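Local coordinates for protein HTH-type transcriptional regulator mcbR (Escherichia coli UMEA 3718-1, PDB 4P9F) that represses transcription of the gene for McbA by binding its promoter region, which prevents colanic acid overproduction and mucoidy and is important for biofilm formation, at residues E111-A116 and E123-V128; R130-A135 and E177-L182. All blocks are in the same frame, centred on the assembly; numbering follows the deposited sequence.

Contact 1 of 2, residues E111-A116 and E123-V128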
ATOM      1  N   GLU A 111     -17.820  21.741  -7.737  1.00 47.26           N
ATOM      2  CA  GLU A 111     -18.911  22.142  -8.621  1.00 47.59           C
ATOM      3  C   GLU A 111     -19.228  21.026  -9.616  1.00 45.43           C
ATOM      4  O   GLU A 111     -20.398  20.745  -9.890  1.00 46.91           O
ATOM      5  CB  GLU A 111     -18.562  23.417  -9.368  1.00 51.61           C
ATOM      6  CG  GLU A 111     -18.353  24.616  -8.460  1.00 59.45           C
ATOM      7  CD  GLU A 111     -17.956  25.865  -9.217  1.00 69.25           C
ATOM      8  OE1 GLU A 111     -17.586  26.850  -8.548  1.00 68.71           O
ATOM      9  OE2 GLU A 111     -18.020  25.869 -10.472  1.00 76.37           O
ATOM     10  N   LYS A 112     -18.182  20.399 -10.157  1.00 44.72           N
ATOM     11  CA  LYS A 112     -18.349  19.250 -11.048  1.00 43.87           C
ATOM     12  C   LYS A 112     -19.122  18.148 -10.334  1.00 43.30           C
ATOM     13  O   LYS A 112     -20.028  17.528 -10.907  1.00 44.39           O
ATOM     14  CB  LYS A 112     -16.994  18.704 -11.499  1.00 47.55           C
ATOM     15  CG  LYS A 112     -16.205  19.630 -12.410  1.00 55.19           C
ATOM     16  CD  LYS A 112     -16.970  19.993 -13.648  1.00 56.36           C
ATOM     17  CE  LYS A 112     -16.130  20.915 -14.528  1.00 62.03           C
ATOM     18  NZ  LYS A 112     -16.772  21.178 -15.845  1.00 70.36           N
ATOM     19  N   LEU A 113     -18.781  17.923  -9.062  1.00 41.18           N
ATOM     20  CA  LEU A 113     -19.431  16.873  -8.283  1.00 40.50           C
ATOM     21  C   LEU A 113     -20.925  17.147  -8.125  1.00 44.45           C
ATOM     22  O   LEU A 113     -21.749  16.252  -8.323  1.00 48.20           O
ATOM     23  CB  LEU A 113     -18.773  16.733  -6.895  1.00 39.79           C
ATOM     24  CG  LEU A 113     -19.276  15.588  -6.018  1.00 38.77           C
ATOM     25  CD1 LEU A 113     -19.116  14.240  -6.736  1.00 43.99           C
ATOM     26  CD2 LEU A 113     -18.598  15.564  -4.631  1.00 40.23           C
ATOM     27  N   GLN A 114     -21.277  18.387  -7.789  1.00 49.64           N
ATOM     28  CA  GLN A 114     -22.682  18.755  -7.650  1.00 51.14           C
ATOM     29  C   GLN A 114     -23.429  18.556  -8.969  1.00 50.23           C
ATOM     30  O   GLN A 114     -24.544  18.021  -8.995  1.00 48.70           O
ATOM     31  CB  GLN A 114     -22.810  20.212  -7.179  1.00 58.75           C
ATOM     32  CG  GLN A 114     -24.223  20.791  -7.244  1.00 66.29           C
ATOM     33  CD  GLN A 114     -25.200  20.093  -6.307  1.00 73.94           C
ATOM     34  OE1 GLN A 114     -24.871  19.779  -5.160  1.00 73.57           O
ATOM     35  NE2 GLN A 114     -26.413  19.853  -6.793  1.00 77.64           N
ATOM     36  N   GLN A 115     -22.799  18.973 -10.061  1.00 48.34           N
ATOM     37  CA  GLN A 115     -23.400  18.835 -11.387  1.00 54.25           C
ATOM     38  C   GLN A 115     -23.632  17.367 -11.668  1.00 50.99           C
ATOM     39  O   GLN A 115     -24.671  16.993 -12.204  1.00 50.63           O
ATOM     40  CB  GLN A 115     -22.517  19.463 -12.461  1.00 58.03           C
ATOM     41  CG  GLN A 115     -22.368  20.965 -12.330  1.00 61.53           C
ATOM     42  CD  GLN A 115     -21.277  21.501 -13.225  1.00 69.01           C
ATOM     43  OE1 GLN A 115     -20.825  20.820 -14.151  1.00 73.36           O
ATOM     44  NE2 GLN A 115     -20.834  22.721 -12.952  1.00 73.50           N
ATOM     45  N   ALA A 116     -22.654  16.542 -11.301  1.00 44.32           N
ATOM     46  CA  ALA A 116     -22.765  15.105 -11.511  1.00 42.05           C
ATOM     47  C   ALA A 116     -23.961  14.520 -10.761  1.00 42.83           C
ATOM     48  O   ALA A 116     -24.685  13.693 -11.306  1.00 46.99           O
ATOM     49  CB  ALA A 116     -21.463  14.397 -11.088  1.00 34.78           C
ATOM     50  N   GLU A 123     -21.307   7.501 -12.403  1.00 40.30           N
ATOM     51  CA  GLU A 123     -19.882   7.299 -12.665  1.00 40.09           C
ATOM     52  C   GLU A 123     -19.067   8.576 -12.414  1.00 32.81           C
ATOM     53  O   GLU A 123     -17.997   8.533 -11.810  1.00 34.88           O
ATOM     54  CB  GLU A 123     -19.666   6.796 -14.089  1.00 39.16           C
ATOM     55  CG  GLU A 123     -18.203   6.551 -14.385  1.00 41.51           C
ATOM     56  CD  GLU A 123     -17.975   6.104 -15.818  1.00 55.51           C
ATOM     57  OE1 GLU A 123     -18.973   5.926 -16.545  1.00 63.35           O
ATOM     58  OE2 GLU A 123     -16.802   5.950 -16.217  1.00 60.43           O
ATOM     59  N   GLN A 124     -19.606   9.704 -12.856  1.00 35.24           N
ATOM     60  CA  GLN A 124     -18.982  11.004 -12.665  1.00 34.17           C
ATOM     61  C   GLN A 124     -18.953  11.412 -11.195  1.00 33.39           C
ATOM     62  O   GLN A 124     -17.979  11.994 -10.732  1.00 39.94           O
ATOM     63  CB  GLN A 124     -19.724  12.049 -13.497  1.00 36.18           C
ATOM     64  CG  GLN A 124     -19.090  12.277 -14.847  1.00 54.19           C
ATOM     65  CD  GLN A 124     -17.694  12.874 -14.731  1.00 65.29           C
ATOM     66  OE1 GLN A 124     -16.685  12.152 -14.678  1.00 60.91           O
ATOM     67  NE2 GLN A 124     -17.630  14.206 -14.702  1.00 69.70           N
ATOM     68  N   ILE A 125     -20.007  11.086 -10.456  1.00 32.94           N
ATOM     69  CA  ILE A 125     -20.018  11.293  -9.007  1.00 34.16           C
ATOM     70  C   ILE A 125     -18.857  10.539  -8.345  1.00 38.15           C
ATOM     71  O   ILE A 125     -18.103  11.072  -7.522  1.00 36.37           O
ATOM     72  CB  ILE A 125     -21.337  10.805  -8.372  1.00 37.53           C
ATOM     73  CG1 ILE A 125     -22.517  11.667  -8.832  1.00 43.25           C
ATOM     74  CG2 ILE A 125     -21.223  10.779  -6.832  1.00 29.22           C
ATOM     75  CD1 ILE A 125     -23.836  11.187  -8.308  1.00 41.05           C
ATOM     76  N   ILE A 126     -18.734   9.272  -8.704  1.00 32.36           N
ATOM     77  CA  ILE A 126     -17.674   8.458  -8.147  1.00 33.06           C
ATOM     78  C   ILE A 126     -16.308   9.000  -8.564  1.00 32.75           C
ATOM     79  O   ILE A 126     -15.426   9.193  -7.726  1.00 30.76           O
ATOM     80  CB  ILE A 126     -17.840   7.001  -8.587  1.00 39.38           C
ATOM     81  CG1 ILE A 126     -19.124   6.437  -7.958  1.00 36.84           C
ATOM     82  CG2 ILE A 126     -16.645   6.176  -8.163  1.00 35.47           C
ATOM     83  CD1 ILE A 126     -19.487   5.036  -8.421  1.00 37.14           C
ATOM     84  N   ASN A 127     -16.163   9.300  -9.851  1.00 31.88           N
ATOM     85  CA  ASN A 127     -14.885   9.751 -10.378  1.00 32.93           C
ATOM     86  C   ASN A 127     -14.445  11.104  -9.833  1.00 39.03           C
ATOM     87  O   ASN A 127     -13.282  11.278  -9.448  1.00 33.67           O
ATOM     88  CB  ASN A 127     -14.922   9.799 -11.905  1.00 31.96           C
ATOM     89  CG  ASN A 127     -13.552  10.104 -12.494  1.00 42.66           C
ATOM     90  OD1 ASN A 127     -12.560   9.446 -12.158  1.00 41.35           O
ATOM     91  ND2 ASN A 127     -13.492  11.082 -13.386  1.00 34.19           N
ATOM     92  N   VAL A 128     -15.368  12.059  -9.792  1.00 33.90           N
ATOM     93  CA  VAL A 128     -15.027  13.382  -9.284  1.00 42.13           C
ATOM     94  C   VAL A 128     -14.681  13.311  -7.779  1.00 39.16           C
ATOM     95  O   VAL A 128     -13.760  13.995  -7.334  1.00 33.34           O
ATOM     96  CB  VAL A 128     -16.162  14.410  -9.545  1.00 39.71           C
ATOM     97  CG1 VAL A 128     -15.829  15.744  -8.911  1.00 36.17           C
ATOM     98  CG2 VAL A 128     -16.353  14.607 -11.050  1.00 43.17           C
TER
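Ala116 and Ile125 mark the closest backbone approach of two helices that run nearly antiparallel, their short axes 8.5 Å apart and their directions 159° from one another. Together they form an alpha-helical hairpin, helix 100-119 folding back through a short turn onto helix 122-138, within the all-helical FCD domain of this GntR-family repressor. No hydrogen bond crosses between the segments, and apolar side chains carry the contact. Alanine suits the place nearest the turn: its CB sits 3.7 Å from Ile125 N and also touches Gln124 CB, and its lone methyl permits so close an approach to the backbone. Ile125 answers with both branches. With CG1 anti to its own carbonyl carbon (chi1 -67°), that branch lies along Ala116, while CG2 turns to the other neighbour, 4.1 Å from Leu113 CD1. An alanine in place of Ile125 has neither branch, and would probably open a gap beside Ala116 and leave the CD1 methyl of Leu113 less firmly held. One turn further from the hairpin bend, Val128 fills the space between Lys112 and Leu113; its CG1 rests 3.7 Å from Leu113 CB, and the branching at CB brings both methyls near Lys112 CB. Lysine suits this exposed position, giving the contact the base of its chain while the ammonium group extends elsewhere. Leu113 turns its CD1 methyl toward the other backbone, 3.4 Å from Ile125 O.

Contact 2 of 2, residues R130-A135 and E177-L182; sequences RLFRLA and ENYHLL
Phe132 holds CG anti to its backbone N (chi1 177°), whereas Tyr179 holds CG anti to its carbonyl carbon, and these settings send the two rings to meet between their helices in the buried interior of the all-helical FCD domain. The axes run nearly parallel, 18° apart, but 12.6 Å separates them, so long side chains must span the distance. The rings form an offset edge-to-face pair, the edge of Tyr179 directed toward the face of Phe132, with centroids 5.8 Å apart and planes at 60°. Tyr179 CD2 makes the touch, 3.8 Å from Phe132 CE2. Leu110 of helix 100-119 touches both side chains. Phenylalanine suits this apolar middle, and tyrosine adds a hydroxyl that can be satisfied at depth: its OH is hydrogen-bonded to Asn205 ND2. Arg133 bends at chi3 and brings the edge of its guanidinium past that hydroxyl; NH2 lies 4.1 Å from Tyr179 OH, a near approach and not a hydrogen bond. The polar partner of Arg133 is Glu87, whose OE1 forms a salt bridge with NH1 and probably offsets the charge that Arg133 and the nearby Arg83 bring together. Leucine completes the apolar side of the cluster: Leu182 CD2 reaches the edge of the Phe132 ring, 4.0 Å from CE2.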
ATOM      1  N   ARG A 130     -13.192  10.884  -6.273  1.00 37.23           N
ATOM      2  CA  ARG A 130     -11.825  10.380  -6.377  1.00 39.72           C
ATOM      3  C   ARG A 130     -10.826  11.481  -6.726  1.00 35.65           C
ATOM      4  O   ARG A 130      -9.817  11.659  -6.040  1.00 34.71           O
ATOM      5  CB  ARG A 130     -11.795   9.267  -7.436  1.00 41.53           C
ATOM      6  CG  ARG A 130     -10.540   8.426  -7.518  1.00 46.67           C
ATOM      7  CD  ARG A 130     -10.624   7.522  -8.755  1.00 51.34           C
ATOM      8  NE  ARG A 130     -10.606   8.318  -9.991  1.00 47.89           N
ATOM      9  CZ  ARG A 130      -9.506   8.744 -10.602  1.00 48.62           C
ATOM     10  NH1 ARG A 130      -8.308   8.495 -10.085  1.00 50.08           N
ATOM     11  NH2 ARG A 130      -9.607   9.453 -11.714  1.00 51.33           N
ATOM     12  N   LEU A 131     -11.134  12.231  -7.782  1.00 26.87           N
ATOM     13  CA  LEU A 131     -10.256  13.289  -8.272  1.00 37.21           C
ATOM     14  C   LEU A 131     -10.095  14.392  -7.229  1.00 37.79           C
ATOM     15  O   LEU A 131      -9.020  14.959  -7.056  1.00 35.11           O
ATOM     16  CB  LEU A 131     -10.829  13.871  -9.564  1.00 37.92           C
ATOM     17  CG  LEU A 131     -10.647  13.040 -10.833  1.00 42.06           C
ATOM     18  CD1 LEU A 131     -11.252  13.762 -12.023  1.00 37.72           C
ATOM     19  CD2 LEU A 131      -9.182  12.695 -11.079  1.00 43.18           C
ATOM     20  N   PHE A 132     -11.188  14.698  -6.545  1.00 37.28           N
ATOM     21  CA  PHE A 132     -11.196  15.713  -5.504  1.00 32.32           C
ATOM     22  C   PHE A 132     -10.267  15.308  -4.355  1.00 28.74           C
ATOM     23  O   PHE A 132      -9.379  16.066  -3.955  1.00 35.98           O
ATOM     24  CB  PHE A 132     -12.633  15.925  -5.008  1.00 34.39           C
ATOM     25  CG  PHE A 132     -12.767  16.904  -3.862  1.00 38.72           C
ATOM     26  CD1 PHE A 132     -12.774  18.276  -4.096  1.00 43.01           C
ATOM     27  CD2 PHE A 132     -12.917  16.449  -2.560  1.00 40.49           C
ATOM     28  CE1 PHE A 132     -12.906  19.184  -3.049  1.00 49.00           C
ATOM     29  CE2 PHE A 132     -13.060  17.351  -1.495  1.00 42.96           C
ATOM     30  CZ  PHE A 132     -13.051  18.720  -1.742  1.00 48.94           C
ATOM     31  N   ARG A 133     -10.456  14.105  -3.827  1.00 27.36           N
ATOM     32  CA  ARG A 133      -9.643  13.699  -2.688  1.00 31.75           C
ATOM     33  C   ARG A 133      -8.173  13.520  -3.087  1.00 31.29           C
ATOM     34  O   ARG A 133      -7.270  13.893  -2.345  1.00 39.59           O
ATOM     35  CB  ARG A 133     -10.164  12.405  -2.053  1.00 31.22           C
ATOM     36  CG  ARG A 133     -11.314  12.611  -1.047  1.00 34.16           C
ATOM     37  CD  ARG A 133     -11.603  11.295  -0.311  1.00 40.86           C
ATOM     38  NE  ARG A 133     -12.944  10.774  -0.501  1.00 54.91           N
ATOM     39  CZ  ARG A 133     -13.347   9.610  -0.010  1.00 57.54           C
ATOM     40  NH1 ARG A 133     -12.499   8.869   0.689  1.00 49.82           N
ATOM     41  NH2 ARG A 133     -14.587   9.185  -0.218  1.00 67.31           N
ATOM     42  N   LEU A 134      -7.937  12.987  -4.279  1.00 34.94           N
ATOM     43  CA  LEU A 134      -6.569  12.772  -4.728  1.00 35.36           C
ATOM     44  C   LEU A 134      -5.830  14.090  -4.946  1.00 36.94           C
ATOM     45  O   LEU A 134      -4.649  14.190  -4.640  1.00 36.29           O
ATOM     46  CB  LEU A 134      -6.556  11.946  -6.009  1.00 43.86           C
ATOM     47  CG  LEU A 134      -5.236  11.245  -6.313  1.00 51.30           C
ATOM     48  CD1 LEU A 134      -4.784  10.432  -5.124  1.00 47.78           C
ATOM     49  CD2 LEU A 134      -5.383  10.371  -7.537  1.00 55.24           C
ATOM     50  N   ALA A 135      -6.537  15.101  -5.448  1.00 31.13           N
ATOM     51  CA  ALA A 135      -5.965  16.424  -5.609  1.00 40.53           C
ATOM     52  C   ALA A 135      -5.514  16.968  -4.258  1.00 39.59           C
ATOM     53  O   ALA A 135      -4.473  17.624  -4.152  1.00 45.27           O
ATOM     54  CB  ALA A 135      -6.972  17.379  -6.262  1.00 30.45           C
ATOM     55  N   GLU A 177     -22.609  18.157   1.234  1.00 42.27           N
ATOM     56  CA  GLU A 177     -22.368  19.194   2.224  1.00 44.30           C
ATOM     57  C   GLU A 177     -21.070  18.915   2.989  1.00 41.99           C
ATOM     58  O   GLU A 177     -20.323  19.843   3.308  1.00 38.07           O
ATOM     59  CB  GLU A 177     -23.543  19.318   3.188  1.00 44.14           C
ATOM     60  CG  GLU A 177     -24.638  20.227   2.675  1.00 47.83           C
ATOM     61  CD  GLU A 177     -24.113  21.587   2.234  1.00 53.20           C
ATOM     62  OE1 GLU A 177     -23.629  22.359   3.090  1.00 54.09           O
ATOM     63  OE2 GLU A 177     -24.179  21.882   1.026  1.00 49.59           O
ATOM     64  N   ASN A 178     -20.799  17.647   3.284  1.00 37.83           N
ATOM     65  CA  ASN A 178     -19.544  17.306   3.941  1.00 34.30           C
ATOM     66  C   ASN A 178     -18.319  17.686   3.114  1.00 31.66           C
ATOM     67  O   ASN A 178     -17.271  17.996   3.682  1.00 34.73           O
ATOM     68  CB  ASN A 178     -19.498  15.810   4.286  1.00 41.79           C
ATOM     69  CG  ASN A 178     -20.266  15.476   5.565  1.00 51.89           C
ATOM     70  OD1 ASN A 178     -20.331  16.282   6.497  1.00 45.45           O
ATOM     71  ND2 ASN A 178     -20.845  14.283   5.616  1.00 55.24           N
ATOM     72  N   TYR A 179     -18.459  17.699   1.789  1.00 31.45           N
ATOM     73  CA  TYR A 179     -17.364  18.088   0.899  1.00 33.22           C
ATOM     74  C   TYR A 179     -17.133  19.602   0.981  1.00 33.14           C
ATOM     75  O   TYR A 179     -15.987  20.057   1.035  1.00 32.90           O
ATOM     76  CB  TYR A 179     -17.657  17.663  -0.544  1.00 35.10           C
ATOM     77  CG  TYR A 179     -17.550  16.171  -0.782  1.00 41.32           C
ATOM     78  CD1 TYR A 179     -18.601  15.326  -0.442  1.00 42.23           C
ATOM     79  CD2 TYR A 179     -16.414  15.605  -1.344  1.00 36.64           C
ATOM     80  CE1 TYR A 179     -18.521  13.963  -0.645  1.00 36.28           C
ATOM     81  CE2 TYR A 179     -16.326  14.228  -1.556  1.00 37.55           C
ATOM     82  CZ  TYR A 179     -17.389  13.420  -1.200  1.00 35.77           C
ATOM     83  OH  TYR A 179     -17.338  12.054  -1.396  1.00 41.39           O
ATOM     84  N   HIS A 180     -18.220  20.371   1.006  1.00 32.55           N
ATOM     85  CA  HIS A 180     -18.142  21.812   1.233  1.00 38.83           C
ATOM     86  C   HIS A 180     -17.448  22.122   2.554  1.00 36.19           C
ATOM     87  O   HIS A 180     -16.570  22.980   2.622  1.00 34.34           O
ATOM     88  CB  HIS A 180     -19.545  22.443   1.254  1.00 45.55           C
ATOM     89  CG  HIS A 180     -20.209  22.498  -0.085  1.00 53.57           C
ATOM     90  ND1 HIS A 180     -19.764  23.317  -1.100  1.00 57.82           N
ATOM     91  CD2 HIS A 180     -21.291  21.846  -0.574  1.00 58.68           C
ATOM     92  CE1 HIS A 180     -20.539  23.164  -2.158  1.00 58.89           C
ATOM     93  NE2 HIS A 180     -21.474  22.280  -1.866  1.00 57.15           N
ATOM     94  N   LEU A 181     -17.824  21.382   3.596  1.00 34.65           N
ATOM     95  CA  LEU A 181     -17.264  21.584   4.920  1.00 35.19           C
ATOM     96  C   LEU A 181     -15.770  21.231   4.942  1.00 32.45           C
ATOM     97  O   LEU A 181     -14.976  21.916   5.572  1.00 32.15           O
ATOM     98  CB  LEU A 181     -18.047  20.759   5.949  1.00 32.24           C
ATOM     99  CG  LEU A 181     -19.475  21.249   6.220  1.00 39.63           C
ATOM    100  CD1 LEU A 181     -20.197  20.336   7.204  1.00 36.16           C
ATOM    101  CD2 LEU A 181     -19.433  22.680   6.769  1.00 39.03           C
ATOM    102  N   LEU A 182     -15.393  20.169   4.237  1.00 31.51           N
ATOM    103  CA  LEU A 182     -13.988  19.797   4.143  1.00 29.75           C
ATOM    104  C   LEU A 182     -13.175  20.893   3.443  1.00 30.74           C
ATOM    105  O   LEU A 182     -12.078  21.248   3.876  1.00 30.83           O
ATOM    106  CB  LEU A 182     -13.829  18.474   3.394  1.00 28.52           C
ATOM    107  CG  LEU A 182     -12.395  18.052   3.144  1.00 32.78           C
ATOM    108  CD1 LEU A 182     -11.674  17.898   4.481  1.00 30.09           C
ATOM    109  CD2 LEU A 182     -12.340  16.746   2.344  1.00 28.19           C
TER

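Overall arrangement
Beyond the N-terminal DNA-binding region, with its helix-turn-helix at residues 31-50, the chain enters the helical FCD domain, where both contacts lie. Contact 1 closes first, a tight hairpin with six residues between its segments. Further along helix 122-138, contact 2 opens and spans a much longer loop of 41 residues, which carries helices 143-156 and 161-166 before returning at helix 177-187. The two therefore follow in series, neither nested nor crossed, with helix 122-138 common to both. Their centres lie about 11 Å apart, and they meet where Leu113 CD2 packs 3.9 Å from Tyr179 CD2, so that helices 100-119, 122-138 and 177-187 are joined side chain to side chain.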